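Local structure of probable glutathione S-transferase (Bordetella bronchiseptica RB50, 3H1N) at residues 135-138 / 139-142; 147-150 / 151-155; 154-157 / 158-161. The protein probably transfers glutathione to electrophilic substrates. One frame throughout, in Å; residues are numbered along the deposited sequence.

All three contacts are local and lie in the C-terminal, helical part of a glutathione S-transferase fold. Contact 1 is the turn that leads into helix 142-167. Contacts 2 and 3 both lie on that helix, share Glu154 and Thr155, and have centres about 9 Å apart. Contact 1 is the farthest out, with its centre about 24 Å from that of the chain, against about 22 Å and 18 Å. Each is part buried and part exposed, and each touches the second subunit. Amide and carbonyl groups dominate contact 1. Contact 2 combines regular helix bonds with a folded-back arginine. Contact 3 adds a proline kink and buried selenomethionines.

Contact 1 (135-138 / 139-142); sequences GLYY and EDQQ
Glu139 folds its side chain back so that it crosses that of Tyr138 at about a right angle, just before helix 142-167 begins. The turn in its chain at chi2 (70°) sets OE2 3.8 Å from Tyr138 CD2. The carboxylate stands almost square to the ring, with the planes 81° apart. OE1 lies 3.8 Å from Tyr137 CB.

Asp140 runs side by side with Tyr137. Its OD2 sits at the edge of that ring, in its plane, 4.0 Å from Tyr137 CD2. The backbone N of Asp140 bonds to Tyr137 O at 3.2 Å. Gln141 follows at the N-cap position. Its NE2 bonds to the same Tyr137 O at 3.3 Å, from the opposite face of the carbonyl. Two donors thus grip this oxygen. The amide of Gln141 is held further by Ala133 O at NE2 and by Val132 N at OE1. Its backbone N closes the turn with a bond to Tyr138 O at 2.9 Å.

Gln142 starts the helix. Its CB lies over one face of the Tyr138 ring, and its CG reaches Tyr138 OH at 3.3 Å. Glu248 OE2 is hydrogen-bonded to both Tyr138 OH and Gln142 NE2, and Tyr246 stacks on the Tyr138 ring.

Asp140 O accepts a hydrogen bond from Arg147 of the second subunit. The turn ends the loop that joins helix 105-127 to helix 142-167.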
loop_
_atom_site.group_PDB
_atom_site.type_symbol
_atom_site.label_atom_id
_atom_site.label_comp_id
_atom_site.label_asym_id
_atom_site.label_seq_id
_atom_site.Cartn_x
_atom_site.Cartn_y
_atom_site.Cartn_z
ATOM N N GLY B 135 5.036 7.200 16.380
ATOM C CA GLY B 135 4.913 8.381 17.222
ATOM C C GLY B 135 5.920 8.528 18.350
ATOM O O GLY B 135 5.885 9.523 19.063
ATOM N N LEU B 136 6.799 7.545 18.545
ATOM C CA LEU B 136 7.803 7.626 19.616
ATOM C C LEU B 136 9.188 7.855 19.027
ATOM O O LEU B 136 9.424 7.515 17.867
ATOM C CB LEU B 136 7.807 6.363 20.484
ATOM C CG LEU B 136 6.504 5.989 21.210
ATOM C CD1 LEU B 136 6.657 4.658 21.960
ATOM C CD2 LEU B 136 6.016 7.103 22.158
ATOM N N TYR B 137 10.097 8.414 19.823
ATOM C CA TYR B 137 11.431 8.749 19.328
ATOM C C TYR B 137 12.265 7.502 19.090
ATOM O O TYR B 137 12.103 6.482 19.770
ATOM C CB TYR B 137 12.161 9.691 20.288
ATOM C CG TYR B 137 11.464 11.017 20.454
ATOM C CD1 TYR B 137 11.362 11.906 19.384
ATOM C CD2 TYR B 137 10.878 11.368 21.667
ATOM C CE1 TYR B 137 10.706 13.121 19.521
ATOM C CE2 TYR B 137 10.219 12.584 21.821
ATOM C CZ TYR B 137 10.137 13.457 20.740
ATOM O OH TYR B 137 9.482 14.665 20.878
ATOM N N TYR B 138 13.166 7.602 18.126
ATOM C CA TYR B 138 14.094 6.523 17.821
ATOM C C TYR B 138 14.851 6.068 19.066
ATOM O O TYR B 138 14.949 4.872 19.330
ATOM C CB TYR B 138 15.063 6.940 16.706
ATOM C CG TYR B 138 16.262 6.020 16.574
ATOM C CD1 TYR B 138 16.102 4.683 16.202
ATOM C CD2 TYR B 138 17.557 6.496 16.808
ATOM C CE1 TYR B 138 17.195 3.833 16.090
ATOM C CE2 TYR B 138 18.660 5.657 16.698
ATOM C CZ TYR B 138 18.475 4.334 16.334
ATOM O OH TYR B 138 19.555 3.497 16.198
ATOM N N GLU B 139 15.362 7.021 19.842
ATOM C CA GLU B 139 16.207 6.707 20.999
ATOM C C GLU B 139 15.514 5.774 21.996
ATOM O O GLU B 139 16.167 4.962 22.642
ATOM C CB GLU B 139 16.674 7.987 21.697
ATOM C CG GLU B 139 17.720 8.779 20.905
ATOM C CD GLU B 139 17.167 9.455 19.649
ATOM O OE1 GLU B 139 15.938 9.717 19.565
ATOM O OE2 GLU B 139 17.976 9.721 18.732
ATOM N N ASP B 140 14.189 5.873 22.083
ATOM C CA ASP B 140 13.423 5.071 23.028
ATOM C C ASP B 140 13.106 3.660 22.530
ATOM O O ASP B 140 12.591 2.833 23.282
ATOM C CB ASP B 140 12.148 5.809 23.423
ATOM C CG ASP B 140 12.439 7.101 24.164
ATOM O OD1 ASP B 140 13.266 7.084 25.108
ATOM O OD2 ASP B 140 11.850 8.134 23.788
ATOM N N GLN B 141 13.438 3.384 21.274
ATOM C CA GLN B 141 13.201 2.054 20.696
ATOM C C GLN B 141 14.439 1.554 19.943
ATOM O O GLN B 141 14.335 0.706 19.051
ATOM C CB GLN B 141 11.930 2.049 19.818
ATOM C CG GLN B 141 11.920 3.112 18.710
ATOM C CD GLN B 141 10.535 3.325 18.102
ATOM O OE1 GLN B 141 9.863 2.373 17.715
ATOM N NE2 GLN B 141 10.115 4.582 18.002
ATOM N N GLN B 142 15.608 2.062 20.339
ATOM C CA GLN B 142 16.868 1.718 19.670
ATOM C C GLN B 142 17.242 0.229 19.760
ATOM O O GLN B 142 17.708 -0.349 18.787
ATOM C CB GLN B 142 18.035 2.577 20.180
ATOM C CG GLN B 142 19.289 2.381 19.321
ATOM C CD GLN B 142 20.564 2.906 19.956
ATOM O OE1 GLN B 142 20.785 2.760 21.163
ATOM N NE2 GLN B 142 21.424 3.503 19.137
#

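Contact 2 (147-150 / 151-155); sequences RRAA and DFRET
Arg153 folds its side chain back over Ala149 and Ala150, one turn earlier in helix 142-167. This is one of the alpha helices of the C-terminal domain of the glutathione S-transferase fold.

Regular backbone bonds join the two segments. Phe152 N bonds to Arg148 O at 3.0 Å, Arg153 N to Ala149 O at 2.9 Å, and Glu154 N to Ala150 O at 3.0 Å. The helix then widens into a pi-type turn at 152-155.

The packing contacts are led by Arg153. Its chain bends at chi3 (-38°), which brings the guanidinium down onto the helix backbone. One face of that group lies over Ala149 O and Ala150 CA. NH2 is 3.6 Å from Ala149 CB and also bonds to Leu249 O, which fixes the group further. The short side chains of Ala149 and Ala150 probably allow this close approach. Phe152 turns to the inside, against Leu121 and Glu124 of helix 105-127 and the ring of Phe199.

Other polar side chains meet the second subunit. Arg147 NH2 bonds to Asp140 O and Arg148 NH1 to Pro131 O, both acceptors being on that subunit. Asp151 packs on its Ala133. Within the helix, Thr155 OG1 has two acceptors within reach for its one proton, Asp151 OD1 at 2.9 Å and Asp151 O at 3.1 Å. On the Glu154 side chain, CG comes within 3.0 Å of Ala150 O, a tight approach for carbon and oxygen.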
loop_
_atom_site.group_PDB
_atom_site.type_symbol
_atom_site.label_atom_id
_atom_site.label_comp_id
_atom_site.label_asym_id
_atom_site.label_seq_id
_atom_site.Cartn_x
_atom_site.Cartn_y
_atom_site.Cartn_z
ATOM N N ARG B 147 17.566 -5.040 16.356
ATOM C CA ARG B 147 17.040 -6.349 16.000
ATOM C C ARG B 147 16.346 -6.323 14.640
ATOM O O ARG B 147 16.625 -7.168 13.775
ATOM C CB ARG B 147 16.084 -6.845 17.091
ATOM C CG ARG B 147 16.798 -7.172 18.409
ATOM C CD ARG B 147 15.835 -7.563 19.510
ATOM N NE ARG B 147 15.101 -8.784 19.191
ATOM C CZ ARG B 147 14.059 -9.244 19.881
ATOM N NH1 ARG B 147 13.608 -8.601 20.950
ATOM N NH2 ARG B 147 13.470 -10.365 19.509
ATOM N N ARG B 148 15.452 -5.352 14.449
ATOM C CA ARG B 148 14.766 -5.200 13.166
ATOM C C ARG B 148 15.731 -4.939 12.002
ATOM O O ARG B 148 15.554 -5.500 10.912
ATOM C CB ARG B 148 13.711 -4.087 13.247
ATOM C CG ARG B 148 12.980 -3.902 11.928
ATOM C CD ARG B 148 11.498 -3.710 12.093
ATOM N NE ARG B 148 10.857 -3.670 10.777
ATOM C CZ ARG B 148 9.549 -3.776 10.572
ATOM N NH1 ARG B 148 8.711 -3.936 11.594
ATOM N NH2 ARG B 148 9.077 -3.737 9.331
ATOM N N ALA B 149 16.754 -4.107 12.237
ATOM C CA ALA B 149 17.762 -3.798 11.229
ATOM C C ALA B 149 18.509 -5.032 10.709
ATOM O O ALA B 149 18.768 -5.147 9.503
ATOM C CB ALA B 149 18.769 -2.732 11.755
ATOM N N ALA B 150 18.821 -5.961 11.612
ATOM C CA ALA B 150 19.516 -7.180 11.215
ATOM C C ALA B 150 18.694 -7.956 10.181
ATOM O O ALA B 150 19.244 -8.407 9.192
ATOM C CB ALA B 150 19.865 -8.049 12.422
ATOM N N ASP B 151 17.384 -8.062 10.379
ATOM C CA ASP B 151 16.515 -8.727 9.393
ATOM C C ASP B 151 16.339 -7.919 8.098
ATOM O O ASP B 151 16.317 -8.481 6.995
ATOM C CB ASP B 151 15.148 -9.049 10.004
ATOM C CG ASP B 151 14.270 -9.884 9.069
ATOM O OD1 ASP B 151 14.681 -11.009 8.701
ATOM O OD2 ASP B 151 13.172 -9.411 8.691
ATOM N N PHE B 152 16.210 -6.604 8.227
ATOM C CA PHE B 152 15.980 -5.764 7.062
ATOM C C PHE B 152 17.212 -5.867 6.149
ATOM O O PHE B 152 17.084 -6.065 4.930
ATOM C CB PHE B 152 15.720 -4.316 7.493
ATOM C CG PHE B 152 15.448 -3.353 6.338
ATOM C CD1 PHE B 152 14.273 -3.448 5.595
ATOM C CD2 PHE B 152 16.349 -2.340 6.026
ATOM C CE1 PHE B 152 14.002 -2.564 4.542
ATOM C CE2 PHE B 152 16.090 -1.434 4.976
ATOM C CZ PHE B 152 14.923 -1.545 4.231
ATOM N N ARG B 153 18.400 -5.784 6.746
ATOM C CA ARG B 153 19.652 -5.885 5.960
ATOM C C ARG B 153 19.818 -7.280 5.369
ATOM O O ARG B 153 20.160 -7.408 4.195
ATOM C CB ARG B 153 20.917 -5.583 6.794
ATOM C CG ARG B 153 21.138 -4.134 7.224
ATOM C CD ARG B 153 22.501 -3.938 7.930
ATOM N NE ARG B 153 22.869 -5.070 8.799
ATOM C CZ ARG B 153 22.574 -5.174 10.097
ATOM N NH1 ARG B 153 22.940 -6.252 10.770
ATOM N NH2 ARG B 153 21.917 -4.209 10.731
ATOM N N GLU B 154 19.595 -8.304 6.190
ATOM C CA GLU B 154 19.924 -9.697 5.850
ATOM C C GLU B 154 18.931 -10.331 4.875
ATOM O O GLU B 154 19.329 -11.028 3.941
ATOM C CB GLU B 154 20.035 -10.573 7.116
ATOM C CG GLU B 154 21.265 -10.306 8.000
ATOM C CD GLU B 154 21.189 -11.000 9.375
ATOM O OE1 GLU B 154 20.334 -11.894 9.572
ATOM O OE2 GLU B 154 21.988 -10.651 10.265
ATOM N N THR B 155 17.636 -10.120 5.096
ATOM C CA THR B 155 16.654 -10.788 4.251
ATOM C C THR B 155 15.823 -9.858 3.366
ATOM O O THR B 155 15.561 -10.180 2.210
ATOM C CB THR B 155 15.715 -11.712 5.063
ATOM O OG1 THR B 155 14.791 -10.919 5.806
ATOM C CG2 THR B 155 16.497 -12.594 6.019
#

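Contact 3 (154-157 / 158-161)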
loop_
_atom_site.group_PDB
_atom_site.type_symbol
_atom_site.label_atom_id
_atom_site.label_comp_id
_atom_site.label_asym_id
_atom_site.label_seq_id
_atom_site.Cartn_x
_atom_site.Cartn_y
_atom_site.Cartn_z
ATOM N N GLU B 154 19.595 -8.304 6.190
ATOM C CA GLU B 154 19.924 -9.697 5.850
ATOM C C GLU B 154 18.931 -10.331 4.875
ATOM O O GLU B 154 19.329 -11.028 3.941
ATOM C CB GLU B 154 20.035 -10.573 7.116
ATOM C CG GLU B 154 21.265 -10.306 8.000
ATOM C CD GLU B 154 21.189 -11.000 9.375
ATOM O OE1 GLU B 154 20.334 -11.894 9.572
ATOM O OE2 GLU B 154 21.988 -10.651 10.265
ATOM N N THR B 155 17.636 -10.120 5.096
ATOM C CA THR B 155 16.654 -10.788 4.251
ATOM C C THR B 155 15.823 -9.858 3.366
ATOM O O THR B 155 15.561 -10.180 2.210
ATOM C CB THR B 155 15.715 -11.712 5.063
ATOM O OG1 THR B 155 14.791 -10.919 5.806
ATOM C CG2 THR B 155 16.497 -12.594 6.019
ATOM N N ARG B 156 15.410 -8.712 3.897
ATOM C CA ARG B 156 14.404 -7.873 3.217
ATOM C C ARG B 156 14.978 -7.086 2.055
ATOM O O ARG B 156 14.474 -7.158 0.929
ATOM C CB ARG B 156 13.718 -6.926 4.215
ATOM C CG ARG B 156 13.038 -7.643 5.383
ATOM C CD ARG B 156 12.007 -8.673 4.917
ATOM N NE ARG B 156 10.834 -8.044 4.306
ATOM C CZ ARG B 156 9.935 -8.689 3.566
ATOM N NH1 ARG B 156 10.088 -9.982 3.298
ATOM N NH2 ARG B 156 8.915 -8.027 3.041
HETATM N N MSE B 157 16.050 -6.349 2.327
HETATM C CA MSE B 157 16.708 -5.548 1.296
HETATM C C MSE B 157 17.095 -6.384 0.061
HETATM O O MSE B 157 16.751 -6.006 -1.063
HETATM C CB MSE B 157 17.916 -4.780 1.860
HETATM C CG MSE B 157 17.516 -3.553 2.673
HETATM SE SE MSE B 157 19.017 -2.638 3.517
HETATM C CE MSE B 157 20.031 -2.165 1.947
ATOM N N PRO B 158 17.779 -7.530 0.259
ATOM C CA PRO B 158 18.072 -8.321 -0.949
ATOM C C PRO B 158 16.825 -8.904 -1.639
ATOM O O PRO B 158 16.822 -9.046 -2.864
ATOM C CB PRO B 158 18.981 -9.455 -0.452
ATOM C CG PRO B 158 19.342 -9.151 0.922
ATOM C CD PRO B 158 18.558 -7.973 1.429
ATOM N N LYS B 159 15.786 -9.241 -0.886
ATOM C CA LYS B 159 14.582 -9.778 -1.517
ATOM C C LYS B 159 13.905 -8.758 -2.457
ATOM O O LYS B 159 13.588 -9.076 -3.605
ATOM C CB LYS B 159 13.567 -10.299 -0.496
ATOM C CG LYS B 159 12.352 -10.899 -1.168
ATOM C CD LYS B 159 11.396 -11.521 -0.164
ATOM C CE LYS B 159 10.339 -12.361 -0.869
ATOM N NZ LYS B 159 9.516 -13.074 0.136
ATOM N N PHE B 160 13.657 -7.559 -1.946
ATOM C CA PHE B 160 13.131 -6.464 -2.761
ATOM C C PHE B 160 14.045 -6.119 -3.933
ATOM O O PHE B 160 13.567 -5.943 -5.044
ATOM C CB PHE B 160 12.935 -5.221 -1.907
ATOM C CG PHE B 160 11.710 -5.267 -1.043
ATOM C CD1 PHE B 160 10.441 -5.122 -1.611
ATOM C CD2 PHE B 160 11.822 -5.416 0.330
ATOM C CE1 PHE B 160 9.310 -5.119 -0.834
ATOM C CE2 PHE B 160 10.672 -5.442 1.138
ATOM C CZ PHE B 160 9.418 -5.300 0.556
HETATM N N MSE B 161 15.353 -6.010 -3.690
HETATM C CA MSE B 161 16.260 -5.605 -4.756
HETATM C C MSE B 161 16.334 -6.645 -5.878
HETATM O O MSE B 161 16.300 -6.288 -7.070
HETATM C CB MSE B 161 17.646 -5.237 -4.203
HETATM C CG MSE B 161 17.598 -3.915 -3.423
HETATM SE SE MSE B 161 19.248 -3.469 -2.534
HETATM C CE MSE B 161 20.204 -2.768 -4.052
#
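Met157 and Pro158 meet at a proline kink in helix 142-167, part of the helical domain of the glutathione S-transferase fold. Met157 CB is 3.3 Å from Pro158 CD; the proline ring closes onto its own N, which brings CD this close across the peptide link. Pro158 N has no hydrogen to give to the turn before it, and a wider pi-type turn precedes it at 154-156. The proline ring lies along that turn, with CG 3.6 Å from Glu154 O. The ring also packs on Arg202 of helix 200-206 and on Tyr210. Regular helix bonds resume at once, including Phe160 N to Arg156 O at 3.0 Å, a nearly straight bond.

Arg156 is bent at both chi2 (-56°) and chi3 (-69°). The two bends curl its chain toward Phe160. Arg156 NH2 reaches Phe160 CE2 at 3.7 Å, with the guanidinium and ring planes 81° apart. The same NH2 forms a salt bridge with Glu124 of helix 105-127, which anchors the group.

Lys159 is fully extended and runs alongside Arg156. Their like charges come close, with Arg156 NH1 4.5 Å from Lys159 NZ. The Glu124 carboxylate probably eases this. Phe72 of the second subunit makes a cation-pi contact with Lys159 and stacks on the ring of Phe160.

Met157 and Met161, both selenomethionines, are buried and pack on Met203 of helix 200-206. Beyond CG each chain runs straight at chi2 and bends at chi3. Met161 CG rests 3.3 Å from Met157 O, the oxygen that also accepts the bond from Met161 N at 3.0 Å.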